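Local coordinates for protein staphylococcal enterotoxin-like toxin (Staphylococcus aureus, PDB 4DXF) that probably binds carbohydrate and belongs to the staphylococcal superantigen-like toxins, which pair an OB-fold domain with a beta-grasp domain, at residues I164-K169 with Y174-H179; R112-K115 with T121-H124. One frame throughout, in Å; residues are numbered along the deposited sequence.

Contact 1. Residues I164-K169 with Y174-H179; sequences IVIKMK and YTFELH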
loop_
_atom_site.group_PDB
_atom_site.type_symbol
_atom_site.label_atom_id
_atom_site.label_comp_id
_atom_site.label_asym_id
_atom_site.label_seq_id
_atom_site.Cartn_x
_atom_site.Cartn_y
_atom_site.Cartn_z
ATOM N N ILE A 164 11.691 -3.155 -3.019
ATOM C CA ILE A 164 11.385 -3.699 -1.721
ATOM C C ILE A 164 10.899 -5.181 -1.891
ATOM O O ILE A 164 10.116 -5.482 -2.835
ATOM C CB ILE A 164 10.236 -2.916 -1.144
ATOM C CG1 ILE A 164 10.606 -1.464 -0.783
ATOM C CG2 ILE A 164 9.662 -3.705 0.078
ATOM C CD1 ILE A 164 9.346 -0.628 -0.916
ATOM N N VAL A 165 11.385 -6.079 -1.049
ATOM C CA VAL A 165 10.976 -7.466 -1.102
ATOM C C VAL A 165 10.467 -7.895 0.276
ATOM O O VAL A 165 11.186 -7.809 1.313
ATOM C CB VAL A 165 12.129 -8.451 -1.596
ATOM C CG1 VAL A 165 11.660 -9.982 -1.691
ATOM C CG2 VAL A 165 12.818 -7.935 -2.903
ATOM N N ILE A 166 9.227 -8.389 0.247
ATOM C CA ILE A 166 8.573 -8.850 1.476
ATOM C C ILE A 166 8.749 -10.347 1.505
ATOM O O ILE A 166 8.270 -11.049 0.609
ATOM C CB ILE A 166 7.051 -8.526 1.460
ATOM C CG1 ILE A 166 6.692 -7.084 1.087
ATOM C CG2 ILE A 166 6.332 -8.937 2.813
ATOM C CD1 ILE A 166 7.225 -5.959 2.036
ATOM N N LYS A 167 9.454 -10.855 2.507
ATOM C CA LYS A 167 9.758 -12.277 2.544
ATOM C C LYS A 167 8.809 -12.939 3.506
ATOM O O LYS A 167 8.755 -12.543 4.647
ATOM C CB LYS A 167 11.215 -12.554 2.975
ATOM C CG LYS A 167 12.177 -11.989 1.869
ATOM C CD LYS A 167 13.645 -12.160 2.227
ATOM C CE LYS A 167 14.306 -13.222 1.362
ATOM N NZ LYS A 167 15.467 -13.793 2.116
ATOM N N MET A 168 8.092 -13.947 3.012
ATOM C CA MET A 168 7.091 -14.671 3.797
ATOM C C MET A 168 7.670 -15.864 4.577
ATOM O O MET A 168 8.585 -16.546 4.091
ATOM C CB MET A 168 6.012 -15.113 2.827
ATOM C CG MET A 168 5.393 -13.912 2.038
ATOM S SD MET A 168 4.832 -12.531 3.076
ATOM C CE MET A 168 3.257 -13.188 3.779
ATOM N N LYS A 169 7.138 -16.114 5.779
ATOM C CA LYS A 169 7.569 -17.240 6.651
ATOM C C LYS A 169 7.379 -18.571 5.928
ATOM O O LYS A 169 8.198 -19.512 6.061
ATOM C CB LYS A 169 6.780 -17.276 7.974
ATOM C CG LYS A 169 7.366 -16.423 9.074
ATOM C CD LYS A 169 6.390 -16.327 10.207
ATOM C CE LYS A 169 6.783 -15.229 11.129
ATOM N NZ LYS A 169 8.252 -15.313 11.399
ATOM N N TYR A 174 7.034 -11.221 -2.090
ATOM C CA TYR A 174 6.445 -10.184 -2.975
ATOM C C TYR A 174 7.411 -9.027 -3.176
ATOM O O TYR A 174 8.064 -8.604 -2.198
ATOM C CB TYR A 174 5.230 -9.530 -2.301
ATOM C CG TYR A 174 4.205 -10.602 -2.024
ATOM C CD1 TYR A 174 4.234 -11.345 -0.832
ATOM C CD2 TYR A 174 3.266 -10.894 -2.978
ATOM C CE1 TYR A 174 3.266 -12.384 -0.623
ATOM C CE2 TYR A 174 2.339 -11.883 -2.779
ATOM C CZ TYR A 174 2.354 -12.620 -1.642
ATOM O OH TYR A 174 1.372 -13.591 -1.543
ATOM N N THR A 175 7.418 -8.487 -4.388
ATOM C CA THR A 175 8.424 -7.469 -4.797
ATOM C C THR A 175 7.797 -6.212 -5.352
ATOM O O THR A 175 6.892 -6.249 -6.231
ATOM C CB THR A 175 9.461 -8.109 -5.821
ATOM O OG1 THR A 175 10.090 -9.210 -5.167
ATOM C CG2 THR A 175 10.504 -7.061 -6.232
ATOM N N PHE A 176 8.330 -5.053 -4.940
ATOM C CA PHE A 176 7.868 -3.766 -5.427
ATOM C C PHE A 176 9.079 -3.022 -6.021
ATOM O O PHE A 176 9.988 -2.692 -5.293
ATOM C CB PHE A 176 7.343 -2.882 -4.303
ATOM C CG PHE A 176 6.348 -3.562 -3.382
ATOM C CD1 PHE A 176 5.340 -4.344 -3.898
ATOM C CD2 PHE A 176 6.431 -3.346 -1.994
ATOM C CE1 PHE A 176 4.395 -4.958 -3.008
ATOM C CE2 PHE A 176 5.540 -3.945 -1.105
ATOM C CZ PHE A 176 4.524 -4.764 -1.584
ATOM N N GLU A 177 9.109 -2.858 -7.337
ATOM C CA GLU A 177 10.188 -2.058 -8.012
ATOM C C GLU A 177 9.975 -0.613 -7.738
ATOM O O GLU A 177 8.896 -0.075 -7.905
ATOM C CB GLU A 177 10.149 -2.343 -9.560
ATOM C CG GLU A 177 10.373 -3.806 -9.860
ATOM C CD GLU A 177 11.839 -4.296 -9.622
ATOM O OE1 GLU A 177 12.799 -3.488 -9.559
ATOM O OE2 GLU A 177 12.061 -5.510 -9.495
ATOM N N LEU A 178 11.012 0.040 -7.204
ATOM C CA LEU A 178 10.914 1.427 -6.779
ATOM C C LEU A 178 10.935 2.462 -7.919
ATOM O O LEU A 178 10.586 3.567 -7.698
ATOM C CB LEU A 178 12.039 1.722 -5.741
ATOM C CG LEU A 178 12.018 0.797 -4.510
ATOM C CD1 LEU A 178 13.268 1.137 -3.755
ATOM C CD2 LEU A 178 10.781 1.219 -3.760
ATOM N N HIS A 179 11.309 2.095 -9.147
ATOM C CA HIS A 179 11.324 3.125 -10.210
ATOM C C HIS A 179 9.939 3.450 -10.767
ATOM O O HIS A 179 9.800 4.345 -11.625
ATOM C CB HIS A 179 12.241 2.663 -11.390
ATOM C CG HIS A 179 11.713 1.487 -12.147
ATOM N ND1 HIS A 179 12.031 0.189 -11.818
ATOM C CD2 HIS A 179 10.871 1.414 -13.214
ATOM C CE1 HIS A 179 11.400 -0.632 -12.638
ATOM N NE2 HIS A 179 10.707 0.090 -13.504
#
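Phe176 overlaps two isoleucines of the neighbouring strand: CD2 lies 3.9 Å from Ile164 CG2, and CE2 lies 4.0 Å from Ile166 CG1. The ring meets both aliphatic branches obliquely. In Ile164, chi1 (-69°) sets CG1 beside the backbone N and an extended chi2 carries CD1 onto Leu178, where Ile164 CD1 and Leu178 CD2 approach to 3.7 Å, the two side chains crossing at about a right angle. At the hairpin's turn end, Met168 is bent at chi2 and chi3, which brings CG and SD to the edge of Tyr174. Met168 CG sits 3.7 Å from Tyr174 CE1, and SD, 5.2 Å from the ring centroid, makes an edge-on Met-aromatic contact. Beneath this apolar row, Ile164 pairs with Phe176 and Ile166 with Tyr174 as antiparallel hydrogen-bonded pairs. Of their four bonds, Ile166 N to Tyr174 O is the shortest at 2.7 Å, its N-H pointing almost straight at the oxygen (173°). On the other sheet face, Val165 and Thr175 lie side by side. Ile191 of strand 190-192 meets Met168 and Tyr174. The chemistry is thus divided by direction: hydrogen bonds join the strands in the plane of the sheet, while side chains join them again on one face, where Ile164, Ile166, Phe176 and Leu178 go on to meet helix 138-153.

Contact 2. Residues R112-K115 with T121-H124; sequences RITK and TISH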
loop_
_atom_site.group_PDB
_atom_site.type_symbol
_atom_site.label_atom_id
_atom_site.label_comp_id
_atom_site.label_asym_id
_atom_site.label_seq_id
_atom_site.Cartn_x
_atom_site.Cartn_y
_atom_site.Cartn_z
ATOM N N ARG A 112 15.759 -4.487 6.337
ATOM C CA ARG A 112 17.215 -4.315 6.122
ATOM C C ARG A 112 17.304 -3.513 4.836
ATOM O O ARG A 112 16.749 -3.963 3.809
ATOM C CB ARG A 112 17.862 -5.695 5.889
ATOM C CG ARG A 112 17.706 -6.716 7.083
ATOM C CD ARG A 112 17.918 -8.179 6.632
ATOM N NE ARG A 112 18.033 -9.084 7.786
ATOM C CZ ARG A 112 18.909 -8.912 8.790
ATOM N NH1 ARG A 112 19.731 -7.859 8.795
ATOM N NH2 ARG A 112 18.956 -9.774 9.805
ATOM N N ILE A 113 18.059 -2.399 4.878
ATOM C CA ILE A 113 18.091 -1.411 3.792
ATOM C C ILE A 113 19.503 -1.284 3.280
ATOM O O ILE A 113 20.396 -1.038 4.088
ATOM C CB ILE A 113 17.616 -0.071 4.260
ATOM C CG1 ILE A 113 16.155 -0.271 4.736
ATOM C CG2 ILE A 113 17.671 0.983 3.071
ATOM C CD1 ILE A 113 15.662 0.751 5.771
ATOM N N THR A 114 19.684 -1.503 1.979
ATOM C CA THR A 114 21.016 -1.296 1.442
ATOM C C THR A 114 20.831 -0.189 0.423
ATOM O O THR A 114 19.934 -0.296 -0.439
ATOM C CB THR A 114 21.621 -2.554 0.755
ATOM O OG1 THR A 114 21.673 -3.717 1.607
ATOM C CG2 THR A 114 23.064 -2.279 0.236
ATOM N N LYS A 115 21.682 0.857 0.489
ATOM C CA LYS A 115 21.544 1.950 -0.416
ATOM C C LYS A 115 22.874 2.301 -1.091
ATOM O O LYS A 115 23.854 2.331 -0.397
ATOM C CB LYS A 115 21.077 3.138 0.373
ATOM C CG LYS A 115 21.041 4.478 -0.461
ATOM C CD LYS A 115 20.277 5.608 0.190
ATOM C CE LYS A 115 20.933 6.161 1.430
ATOM N NZ LYS A 115 20.340 7.487 1.741
ATOM N N THR A 121 28.621 5.369 -2.998
ATOM C CA THR A 121 28.755 5.157 -1.533
ATOM C C THR A 121 27.695 4.133 -1.077
ATOM O O THR A 121 26.548 4.321 -1.409
ATOM C CB THR A 121 28.553 6.467 -0.795
ATOM O OG1 THR A 121 29.660 7.345 -1.111
ATOM C CG2 THR A 121 28.476 6.250 0.789
ATOM N N ILE A 122 28.080 3.077 -0.359
ATOM C CA ILE A 122 27.107 1.992 0.001
ATOM C C ILE A 122 26.824 2.078 1.505
ATOM O O ILE A 122 27.740 1.948 2.309
ATOM C CB ILE A 122 27.657 0.629 -0.459
ATOM C CG1 ILE A 122 27.884 0.716 -1.978
ATOM C CG2 ILE A 122 26.690 -0.594 -0.074
ATOM C CD1 ILE A 122 28.149 -0.568 -2.661
ATOM N N SER A 123 25.561 2.299 1.888
ATOM C CA SER A 123 25.201 2.397 3.317
ATOM C C SER A 123 24.226 1.246 3.654
ATOM O O SER A 123 23.633 0.635 2.749
ATOM C CB SER A 123 24.555 3.770 3.671
ATOM O OG SER A 123 23.342 4.035 2.924
ATOM N N HIS A 124 24.091 0.951 4.949
ATOM C CA HIS A 124 23.211 -0.132 5.396
ATOM C C HIS A 124 22.375 0.467 6.527
ATOM O O HIS A 124 22.842 1.341 7.276
ATOM C CB HIS A 124 24.014 -1.347 5.888
ATOM C CG HIS A 124 24.929 -1.948 4.861
ATOM N ND1 HIS A 124 24.480 -2.723 3.813
ATOM C CD2 HIS A 124 26.274 -1.883 4.723
ATOM C CE1 HIS A 124 25.504 -3.110 3.075
ATOM N NE2 HIS A 124 26.604 -2.598 3.596
#
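Thr114 and His124 run alongside each other on one face of the hairpin, their side chains pointing the same way. The threonine meets the imidazole with both of its branches: CG2 is 3.8 Å from His124 CE1, while OG1 lies near the ring plane at its edge, 3.7 Å from His124 ND1. CG2 stands anti to the threonine's own backbone N (OG1 at chi1 -56°), an orientation that also sets the methyl diagonally across the ladder from Ile122, with 4.0 Å between Thr114 CG2 and Ile122 CG2. The meeting on the reverse face is of another kind. Lys115 bends at chi3 (69°) past the hydroxyl of Ser123, whose OG lies 3.5 Å from Lys115 CB and just as near to CE. The hydroxyl thus meets the lysine chain at two carbons, and the ammonium group travels on to the backbone oxygen of Asn153 at the end of helix 138-153. Between the two faces runs the backbone. Thr114 and His124 form a non-hydrogen-bonded pair, and Lys115 and Ser123 the hydrogen-bonded pair next to it, joined by Lys115 N to Ser123 O at 3.0 Å and Ser123 N to Lys115 O at 2.9 Å. Ile113 completes the inward face by packing on Leu149 of the helix and Val201 of strand 196-203. Here the ladder is the distal part of an antiparallel beta hairpin, strands 107-116 and 122-131, whose second strand is one edge of the mixed sheet in a beta-grasp domain.

Contacts 1 and 2 are the two hairpins of one five-stranded mixed sheet, on opposite flanks of the same central strand, 196-203. Their centres stand 16 Å apart and their nearest atoms about 7 Å, so they do not touch directly. Val201 bridges the gap, packing on Ile164 of contact 1 and on Ile113 of contact 2. Helix 138-153 spans the same face of the sheet and packs against both hairpins. Contact 1 is largely buried, whereas contact 2, about 23 Å from the chain's centre, lies at the surface. Together they illustrate the beta-grasp plan, in which a sheet curls round a helix.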